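PDB 2VAP: CELL division protein FTSZ homolog 1 from Methanocaldococcus jannaschii, which binds GTP and, as an FtsZ, probably hydrolyses it and polymerises into the Z ring at the future site of cell division. Local coordinates for residues P200-P203 against L204-F208; V168-K171 against N172-G176; G176-R179 against L180-T184. All blocks are in the same frame, centred on the assembly; numbering follows the deposited sequence.

Contact 1 of 3, residues P200-P203 against L204-F208; sequences PNMP and LKLAF. With GDP (guanosine-5'-diphosphate), chain B.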
loop_
_atom_site.group_PDB
_atom_site.type_symbol
_atom_site.label_atom_id
_atom_site.label_comp_id
_atom_site.label_asym_id
_atom_site.label_seq_id
_atom_site.Cartn_x
_atom_site.Cartn_y
_atom_site.Cartn_z
ATOM N N PRO A 200 19.548 -11.975 -0.558
ATOM C CA PRO A 200 20.828 -11.435 -1.021
ATOM C C PRO A 200 21.293 -12.031 -2.346
ATOM O O PRO A 200 21.135 -13.232 -2.578
ATOM C CB PRO A 200 21.802 -11.806 0.106
ATOM C CG PRO A 200 21.154 -12.934 0.822
ATOM C CD PRO A 200 19.687 -12.671 0.735
ATOM N N ASN A 201 21.846 -11.173 -3.203
ATOM C CA ASN A 201 22.434 -11.569 -4.490
ATOM C C ASN A 201 21.457 -12.226 -5.475
ATOM O O ASN A 201 21.861 -12.990 -6.354
ATOM C CB ASN A 201 23.689 -12.423 -4.269
ATOM C CG ASN A 201 24.722 -11.714 -3.417
ATOM O OD1 ASN A 201 25.248 -10.669 -3.802
ATOM N ND2 ASN A 201 25.011 -12.273 -2.246
ATOM N N MET A 202 20.172 -11.914 -5.314
ATOM C CA MET A 202 19.134 -12.316 -6.258
ATOM C C MET A 202 19.352 -11.555 -7.569
ATOM O O MET A 202 19.698 -10.373 -7.538
ATOM C CB MET A 202 17.754 -11.988 -5.672
ATOM C CG MET A 202 16.556 -12.333 -6.554
ATOM S SD MET A 202 16.111 -14.078 -6.521
ATOM C CE MET A 202 15.071 -14.151 -5.067
ATOM N N PRO A 203 19.169 -12.230 -8.726
ATOM C CA PRO A 203 19.226 -11.513 -10.000
ATOM C C PRO A 203 18.149 -10.437 -10.036
ATOM O O PRO A 203 17.042 -10.661 -9.538
ATOM C CB PRO A 203 18.916 -12.600 -11.035
ATOM C CG PRO A 203 19.251 -13.873 -10.363
ATOM C CD PRO A 203 18.908 -13.667 -8.923
ATOM N N LEU A 204 18.480 -9.281 -10.609
ATOM C CA LEU A 204 17.584 -8.123 -10.592
ATOM C C LEU A 204 16.186 -8.437 -11.127
ATOM O O LEU A 204 15.188 -8.025 -10.531
ATOM C CB LEU A 204 18.201 -6.937 -11.344
ATOM C CG LEU A 204 17.463 -5.592 -11.291
ATOM C CD1 LEU A 204 17.326 -5.070 -9.862
ATOM C CD2 LEU A 204 18.155 -4.562 -12.170
ATOM N N LYS A 205 16.120 -9.174 -12.236
ATOM C CA LYS A 205 14.838 -9.538 -12.849
ATOM C C LYS A 205 13.952 -10.377 -11.923
ATOM O O LYS A 205 12.726 -10.268 -11.968
ATOM C CB LYS A 205 15.042 -10.236 -14.204
ATOM C CG LYS A 205 15.791 -11.564 -14.156
ATOM C CD LYS A 205 15.879 -12.188 -15.540
ATOM C CE LYS A 205 16.528 -13.561 -15.490
ATOM N NZ LYS A 205 16.617 -14.177 -16.843
ATOM N N LEU A 206 14.579 -11.197 -11.082
ATOM C CA LEU A 206 13.856 -12.013 -10.108
ATOM C C LEU A 206 13.594 -11.245 -8.811
ATOM O O LEU A 206 12.630 -11.530 -8.098
ATOM C CB LEU A 206 14.602 -13.322 -9.828
ATOM C CG LEU A 206 14.818 -14.285 -11.005
ATOM C CD1 LEU A 206 15.758 -15.413 -10.609
ATOM C CD2 LEU A 206 13.500 -14.846 -11.536
ATOM N N ALA A 207 14.454 -10.269 -8.517
ATOM C CA ALA A 207 14.258 -9.373 -7.376
ATOM C C ALA A 207 13.016 -8.500 -7.560
ATOM O O ALA A 207 12.359 -8.136 -6.583
ATOM C CB ALA A 207 15.494 -8.512 -7.150
ATOM N N PHE A 208 12.700 -8.174 -8.814
ATOM C CA PHE A 208 11.469 -7.451 -9.143
ATOM C C PHE A 208 10.219 -8.285 -8.857
ATOM O O PHE A 208 9.172 -7.738 -8.505
ATOM C CB PHE A 208 11.466 -6.992 -10.605
ATOM C CG PHE A 208 12.330 -5.787 -10.871
ATOM C CD1 PHE A 208 12.214 -4.638 -10.092
ATOM C CD2 PHE A 208 13.241 -5.792 -11.922
ATOM C CE1 PHE A 208 13.007 -3.522 -10.344
ATOM C CE2 PHE A 208 14.037 -4.678 -12.184
ATOM C CZ PHE A 208 13.920 -3.542 -11.392
HETATM P PB GDP B . 7.230 3.800 -15.471
HETATM O O1B GDP B . 7.798 4.888 -16.350
HETATM O O2B GDP B . 6.295 2.934 -16.283
HETATM O O3B GDP B . 6.483 4.430 -14.322
HETATM O O3A GDP B . 8.465 2.928 -14.918
HETATM P PA GDP B . 8.316 1.446 -14.304
HETATM O O1A GDP B . 7.019 1.268 -13.556
HETATM O O2A GDP B . 8.489 0.393 -15.373
HETATM O "O5'" GDP B . 9.557 1.381 -13.285
HETATM C "C5'" GDP B . 9.672 2.338 -12.236
HETATM C "C4'" GDP B . 10.339 1.687 -11.035
HETATM O "O4'" GDP B . 9.585 0.546 -10.615
HETATM C "C3'" GDP B . 11.731 1.180 -11.375
HETATM O "O3'" GDP B . 12.732 2.154 -11.064
HETATM C "C2'" GDP B . 11.873 -0.089 -10.559
HETATM O "O2'" GDP B . 12.451 0.198 -9.283
HETATM C "C1'" GDP B . 10.446 -0.564 -10.344
HETATM N N9 GDP B . 10.096 -1.705 -11.234
HETATM C C8 GDP B . 10.409 -1.868 -12.538
HETATM N N7 GDP B . 9.910 -3.037 -13.022
HETATM C C5 GDP B . 9.257 -3.643 -12.011
HETATM C C6 GDP B . 8.494 -4.903 -11.821
HETATM O O6 GDP B . 8.340 -5.710 -12.764
HETATM N N1 GDP B . 7.976 -5.151 -10.606
HETATM C C2 GDP B . 8.124 -4.300 -9.569
HETATM N N2 GDP B . 7.573 -4.613 -8.371
HETATM N N3 GDP B . 8.808 -3.133 -9.674
HETATM C C4 GDP B . 9.383 -2.759 -10.843
#
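Met202 lays its bent side chain against the first turn of the helix that begins just after Pro203. Its CG lies 4.0 Å from Ala207 CB, and its SD rests 3.7 Å from Leu206 CB, the two longer side chains meeting nearly at right angles. With CG anti to the backbone N (chi1 179°) and bends at the next two torsions, the thioether folds over the helix start, as a flexible methionine can. Beside it, the ring of Pro203 packs by CG on Leu206 CD1 (3.8 Å). Pro203 is the N-cap residue, and its carbonyl oxygen receives a helical bond from Ala207 N at 2.8 Å, with a second, weak bond from Leu206 N. Proline suits this place because the residue before a helix owes no N-H to the helical ladder. Helix 204-227 is the long central helix that, in the FtsZ/tubulin fold, joins the GTPase domain to the C-terminal domain, and its start carries Phe208 to the nucleotide. The phenyl ring lies over the guanine, with GDP N7 above its centre and Phe208 CD1 3.5 Å from GDP C4. Further out, Phe196 of helix 195-198 touches both Met202 and Ala207, while Phe162 meets the Phe208 ring at a steep angle.

Contact 2 of 3, residues V168-K171 against N172-G176; sequences VRMK and NAMEG. With GDP (guanosine-5'-diphosphate), chain B.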
loop_
_atom_site.group_PDB
_atom_site.type_symbol
_atom_site.label_atom_id
_atom_site.label_comp_id
_atom_site.label_asym_id
_atom_site.label_seq_id
_atom_site.Cartn_x
_atom_site.Cartn_y
_atom_site.Cartn_z
ATOM N N VAL A 168 20.236 8.403 -11.242
ATOM C CA VAL A 168 19.154 9.149 -11.894
ATOM C C VAL A 168 17.783 8.623 -11.459
ATOM O O VAL A 168 16.893 9.407 -11.112
ATOM C CB VAL A 168 19.291 9.131 -13.446
ATOM C CG1 VAL A 168 18.066 9.749 -14.118
ATOM C CG2 VAL A 168 20.553 9.867 -13.883
ATOM N N ARG A 169 17.631 7.299 -11.466
ATOM C CA ARG A 169 16.393 6.642 -11.037
ATOM C C ARG A 169 16.025 7.001 -9.597
ATOM O O ARG A 169 14.870 7.316 -9.311
ATOM C CB ARG A 169 16.504 5.122 -11.198
ATOM C CG ARG A 169 16.356 4.624 -12.633
ATOM C CD ARG A 169 14.924 4.206 -12.940
ATOM N NE ARG A 169 14.673 4.129 -14.378
ATOM C CZ ARG A 169 13.570 3.630 -14.930
ATOM N NH1 ARG A 169 12.594 3.142 -14.173
ATOM N NH2 ARG A 169 13.442 3.612 -16.249
ATOM N N MET A 170 17.012 6.964 -8.701
ATOM C CA MET A 170 16.784 7.289 -7.291
ATOM C C MET A 170 16.454 8.769 -7.086
ATOM O O MET A 170 15.546 9.100 -6.320
ATOM C CB MET A 170 17.979 6.867 -6.427
ATOM C CG MET A 170 17.795 7.104 -4.925
ATOM S SD MET A 170 16.368 6.262 -4.196
ATOM C CE MET A 170 16.998 4.594 -4.037
ATOM N N LYS A 171 17.185 9.648 -7.773
ATOM C CA LYS A 171 16.935 11.090 -7.707
ATOM C C LYS A 171 15.514 11.421 -8.162
ATOM O O LYS A 171 14.797 12.160 -7.485
ATOM C CB LYS A 171 17.965 11.864 -8.539
ATOM C CG LYS A 171 17.867 13.381 -8.404
ATOM C CD LYS A 171 18.857 14.084 -9.322
ATOM C CE LYS A 171 18.696 15.600 -9.266
ATOM N NZ LYS A 171 19.127 16.175 -7.961
ATOM N N ASN A 172 15.116 10.863 -9.304
ATOM C CA ASN A 172 13.752 11.019 -9.812
ATOM C C ASN A 172 12.707 10.492 -8.827
ATOM O O ASN A 172 11.699 11.153 -8.574
ATOM C CB ASN A 172 13.597 10.344 -11.181
ATOM C CG ASN A 172 14.256 11.132 -12.310
ATOM O OD1 ASN A 172 14.454 10.608 -13.406
ATOM N ND2 ASN A 172 14.594 12.391 -12.049
ATOM N N ALA A 173 12.969 9.312 -8.265
ATOM C CA ALA A 173 12.078 8.693 -7.281
ATOM C C ALA A 173 11.875 9.565 -6.044
ATOM O O ALA A 173 10.752 9.712 -5.558
ATOM C CB ALA A 173 12.609 7.328 -6.874
ATOM N N MET A 174 12.968 10.140 -5.546
ATOM C CA MET A 174 12.935 10.955 -4.333
ATOM C C MET A 174 12.256 12.304 -4.550
ATOM O O MET A 174 11.622 12.836 -3.637
ATOM C CB MET A 174 14.345 11.139 -3.765
ATOM C CG MET A 174 14.937 9.875 -3.145
ATOM S SD MET A 174 13.920 9.141 -1.841
ATOM C CE MET A 174 13.940 10.434 -0.598
ATOM N N GLU A 175 12.385 12.848 -5.760
ATOM C CA GLU A 175 11.659 14.060 -6.140
ATOM C C GLU A 175 10.160 13.782 -6.219
ATOM O O GLU A 175 9.346 14.611 -5.805
ATOM C CB GLU A 175 12.180 14.621 -7.467
ATOM C CG GLU A 175 13.548 15.293 -7.361
ATOM C CD GLU A 175 14.068 15.824 -8.690
ATOM O OE1 GLU A 175 13.478 15.511 -9.747
ATOM O OE2 GLU A 175 15.078 16.558 -8.673
ATOM N N GLY A 176 9.808 12.606 -6.738
ATOM C CA GLY A 176 8.418 12.152 -6.786
ATOM C C GLY A 176 7.839 11.887 -5.409
ATOM O O GLY A 176 6.657 12.141 -5.165
HETATM P PB GDP B . 7.230 3.800 -15.471
HETATM O O1B GDP B . 7.798 4.888 -16.350
HETATM O O2B GDP B . 6.295 2.934 -16.283
HETATM O O3B GDP B . 6.483 4.430 -14.322
HETATM O O3A GDP B . 8.465 2.928 -14.918
HETATM P PA GDP B . 8.316 1.446 -14.304
HETATM O O1A GDP B . 7.019 1.268 -13.556
HETATM O O2A GDP B . 8.489 0.393 -15.373
HETATM O "O5'" GDP B . 9.557 1.381 -13.285
HETATM C "C5'" GDP B . 9.672 2.338 -12.236
HETATM C "C4'" GDP B . 10.339 1.687 -11.035
HETATM O "O4'" GDP B . 9.585 0.546 -10.615
HETATM C "C3'" GDP B . 11.731 1.180 -11.375
HETATM O "O3'" GDP B . 12.732 2.154 -11.064
HETATM C "C2'" GDP B . 11.873 -0.089 -10.559
HETATM O "O2'" GDP B . 12.451 0.198 -9.283
HETATM C "C1'" GDP B . 10.446 -0.564 -10.344
HETATM N N9 GDP B . 10.096 -1.705 -11.234
HETATM C C8 GDP B . 10.409 -1.868 -12.538
HETATM N N7 GDP B . 9.910 -3.037 -13.022
HETATM C C5 GDP B . 9.257 -3.643 -12.011
HETATM C C6 GDP B . 8.494 -4.903 -11.821
HETATM O O6 GDP B . 8.340 -5.710 -12.764
HETATM N N1 GDP B . 7.976 -5.151 -10.606
HETATM C C2 GDP B . 8.124 -4.300 -9.569
HETATM N N2 GDP B . 7.573 -4.613 -8.371
HETATM N N3 GDP B . 8.808 -3.133 -9.674
HETATM C C4 GDP B . 9.383 -2.759 -10.843
#
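Near the start of helix 167-181, the Val168 carbonyl oxygen O takes the N-H of Asn172 N at 2.9 Å in a nearly straight bond (170°). The side chains of the pair run alongside each other, Val168 CG1 reaching Asn172 OD1 at 3.8 Å. Arg169 gives its carbonyl to Ala173 N but sends its side chain the other way, to the nucleotide. A bend at chi2 (-95°) steers the chain so that Arg169 NH1 makes a weak bond, 3.3 Å, to GDP O3', with the ribose hydroxyl at the guanidinium edge; a long, flexible arginine can span from helix to sugar. Met170 takes a course parallel to its neighbour one turn on, Met170 SD lying 4.0 Å from Met174 CG. Met174 and the small Ala173 also touch Leu160 of strand 153-160, since this helix is the crossover of the beta-alpha-beta unit that runs on to strand 186-191. Lys171 slants across Glu175, with Lys171 NZ 4.1 Å from Glu175 OE2, too far for a salt bridge, and has a weak, long ion pair with Asp348. The chemistry thus divides: Ala173 and Met174 face the strand, Lys171 and Glu175 are loosely matched charges, and Arg169's ribose bond is weak, so its charge near the diphosphate may matter as much.

Contact 3 of 3, residues G176-R179 against L180-T184; sequences GLER and LKQHT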
loop_
_atom_site.group_PDB
_atom_site.type_symbol
_atom_site.label_atom_id
_atom_site.label_comp_id
_atom_site.label_asym_id
_atom_site.label_seq_id
_atom_site.Cartn_x
_atom_site.Cartn_y
_atom_site.Cartn_z
ATOM N N GLY A 176 9.808 12.606 -6.738
ATOM C CA GLY A 176 8.418 12.152 -6.786
ATOM C C GLY A 176 7.839 11.887 -5.409
ATOM O O GLY A 176 6.657 12.141 -5.165
ATOM N N LEU A 177 8.675 11.374 -4.508
ATOM C CA LEU A 177 8.276 11.113 -3.126
ATOM C C LEU A 177 7.960 12.417 -2.391
ATOM O O LEU A 177 7.031 12.471 -1.581
ATOM C CB LEU A 177 9.370 10.329 -2.392
ATOM C CG LEU A 177 9.033 9.638 -1.067
ATOM C CD1 LEU A 177 8.071 8.472 -1.265
ATOM C CD2 LEU A 177 10.311 9.158 -0.397
ATOM N N GLU A 178 8.734 13.461 -2.688
ATOM C CA GLU A 178 8.513 14.794 -2.127
ATOM C C GLU A 178 7.186 15.389 -2.608
ATOM O O GLU A 178 6.464 16.016 -1.829
ATOM C CB GLU A 178 9.683 15.723 -2.477
ATOM C CG GLU A 178 9.637 17.105 -1.815
ATOM C CD GLU A 178 9.801 17.059 -0.302
ATOM O OE1 GLU A 178 9.105 17.829 0.391
ATOM O OE2 GLU A 178 10.621 16.256 0.195
ATOM N N ARG A 179 6.872 15.183 -3.887
ATOM C CA ARG A 179 5.612 15.658 -4.465
ATOM C C ARG A 179 4.404 14.896 -3.915
ATOM O O ARG A 179 3.347 15.489 -3.687
ATOM C CB ARG A 179 5.640 15.578 -5.995
ATOM C CG ARG A 179 6.648 16.513 -6.658
ATOM C CD ARG A 179 6.411 16.638 -8.161
ATOM N NE ARG A 179 6.434 15.347 -8.850
ATOM C CZ ARG A 179 7.528 14.760 -9.328
ATOM N NH1 ARG A 179 8.718 15.334 -9.200
ATOM N NH2 ARG A 179 7.431 13.586 -9.939
ATOM N N LEU A 180 4.570 13.590 -3.707
ATOM C CA LEU A 180 3.525 12.750 -3.110
ATOM C C LEU A 180 3.191 13.178 -1.685
ATOM O O LEU A 180 2.020 13.220 -1.303
ATOM C CB LEU A 180 3.933 11.272 -3.121
ATOM C CG LEU A 180 3.572 10.396 -4.324
ATOM C CD1 LEU A 180 4.255 9.043 -4.203
ATOM C CD2 LEU A 180 2.061 10.223 -4.460
ATOM N N LYS A 181 4.229 13.499 -0.912
ATOM C CA LYS A 181 4.096 13.922 0.484
ATOM C C LYS A 181 3.169 15.132 0.643
ATOM O O LYS A 181 2.507 15.286 1.671
ATOM C CB LYS A 181 5.480 14.235 1.066
ATOM C CG LYS A 181 5.519 14.401 2.583
ATOM C CD LYS A 181 6.922 14.731 3.082
ATOM C CE LYS A 181 7.266 16.204 2.888
ATOM N NZ LYS A 181 8.628 16.526 3.398
ATOM N N GLN A 182 3.122 15.974 -0.386
ATOM C CA GLN A 182 2.288 17.175 -0.378
ATOM C C GLN A 182 0.800 16.864 -0.562
ATOM O O GLN A 182 -0.054 17.698 -0.247
ATOM C CB GLN A 182 2.752 18.159 -1.462
ATOM C CG GLN A 182 4.208 18.614 -1.341
ATOM C CD GLN A 182 4.473 19.473 -0.114
ATOM O OE1 GLN A 182 3.657 20.317 0.262
ATOM N NE2 GLN A 182 5.625 19.266 0.513
ATOM N N HIS A 183 0.495 15.667 -1.065
ATOM C CA HIS A 183 -0.877 15.305 -1.432
ATOM C C HIS A 183 -1.342 13.953 -0.879
ATOM O O HIS A 183 -2.282 13.353 -1.409
ATOM C CB HIS A 183 -1.040 15.317 -2.959
ATOM C CG HIS A 183 -0.646 16.611 -3.603
ATOM N ND1 HIS A 183 -1.427 17.744 -3.533
ATOM C CD2 HIS A 183 0.444 16.948 -4.331
ATOM C CE1 HIS A 183 -0.833 18.725 -4.189
ATOM N NE2 HIS A 183 0.304 18.268 -4.682
ATOM N N THR A 184 -0.687 13.472 0.174
ATOM C CA THR A 184 -1.100 12.223 0.819
ATOM C C THR A 184 -1.418 12.422 2.295
ATOM O O THR A 184 -0.889 13.328 2.942
ATOM C CB THR A 184 -0.034 11.106 0.688
ATOM O OG1 THR A 184 1.233 11.588 1.156
ATOM C CG2 THR A 184 0.090 10.633 -0.757
#
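Glu178 runs alongside Lys181, both carrying their charged ends out in one direction, with Glu178 OE1 3.3 Å from Lys181 NZ in a salt bridge whose hydrogen bond is weak. They sit on the later part of helix 167-181, the crossover between strands 153-160 and 186-191 of the Rossmann-like sheet. Glu178 sends its CG out opposite the backbone N (chi1 -174°), then bends at chi2 to turn its carboxylate towards the lysine. An alanine here would remove the carboxylate and is likely to leave the Lys181 ammonium without this mate, its tip freer to swing although Phe346 still offers a cation-pi contact. Along the backbone, Leu180 N bonds to Gly176 O at 2.9 Å and Lys181 N to Leu177 O at 3.1 Å. The branched, apolar Leu177 and Leu180 face Val158 and Leu187 of the two strands, filling the helix-sheet interface. Gly176 CA stands over one face of the Arg179 guanidinium, 3.6 Å above its plane and towards the rim, while Arg179 NH2 is held by Thr137 O. Further on, Gln182 N makes a weak bond of 3.3 Å to Arg179 O, and the same oxygen lies 3.3 Å from His183 CD2.

How the contacts relate
Contacts 2 and 3 follow each other along helix 167-181, sharing Gly176, with centres about 12 Å apart; contact 1 comes later in the chain, at the start of helix 204-227. Between helix 167-181 and helix 204-227 run strand 186-191, an outermost strand of the six-stranded parallel sheet, and the short helix 195-198. Contact 1 lies about 21 Å from contact 2, centre to centre, and about 28 Å from contact 3. Although contacts 1 and 2 do not touch, their nearest atoms being about 7 Å apart, both reach GDP, one at its base and the other at its ribose. The nucleotide therefore bridges two helix starts, while contact 3 carries helix 167-181 away from the pocket along the sheet.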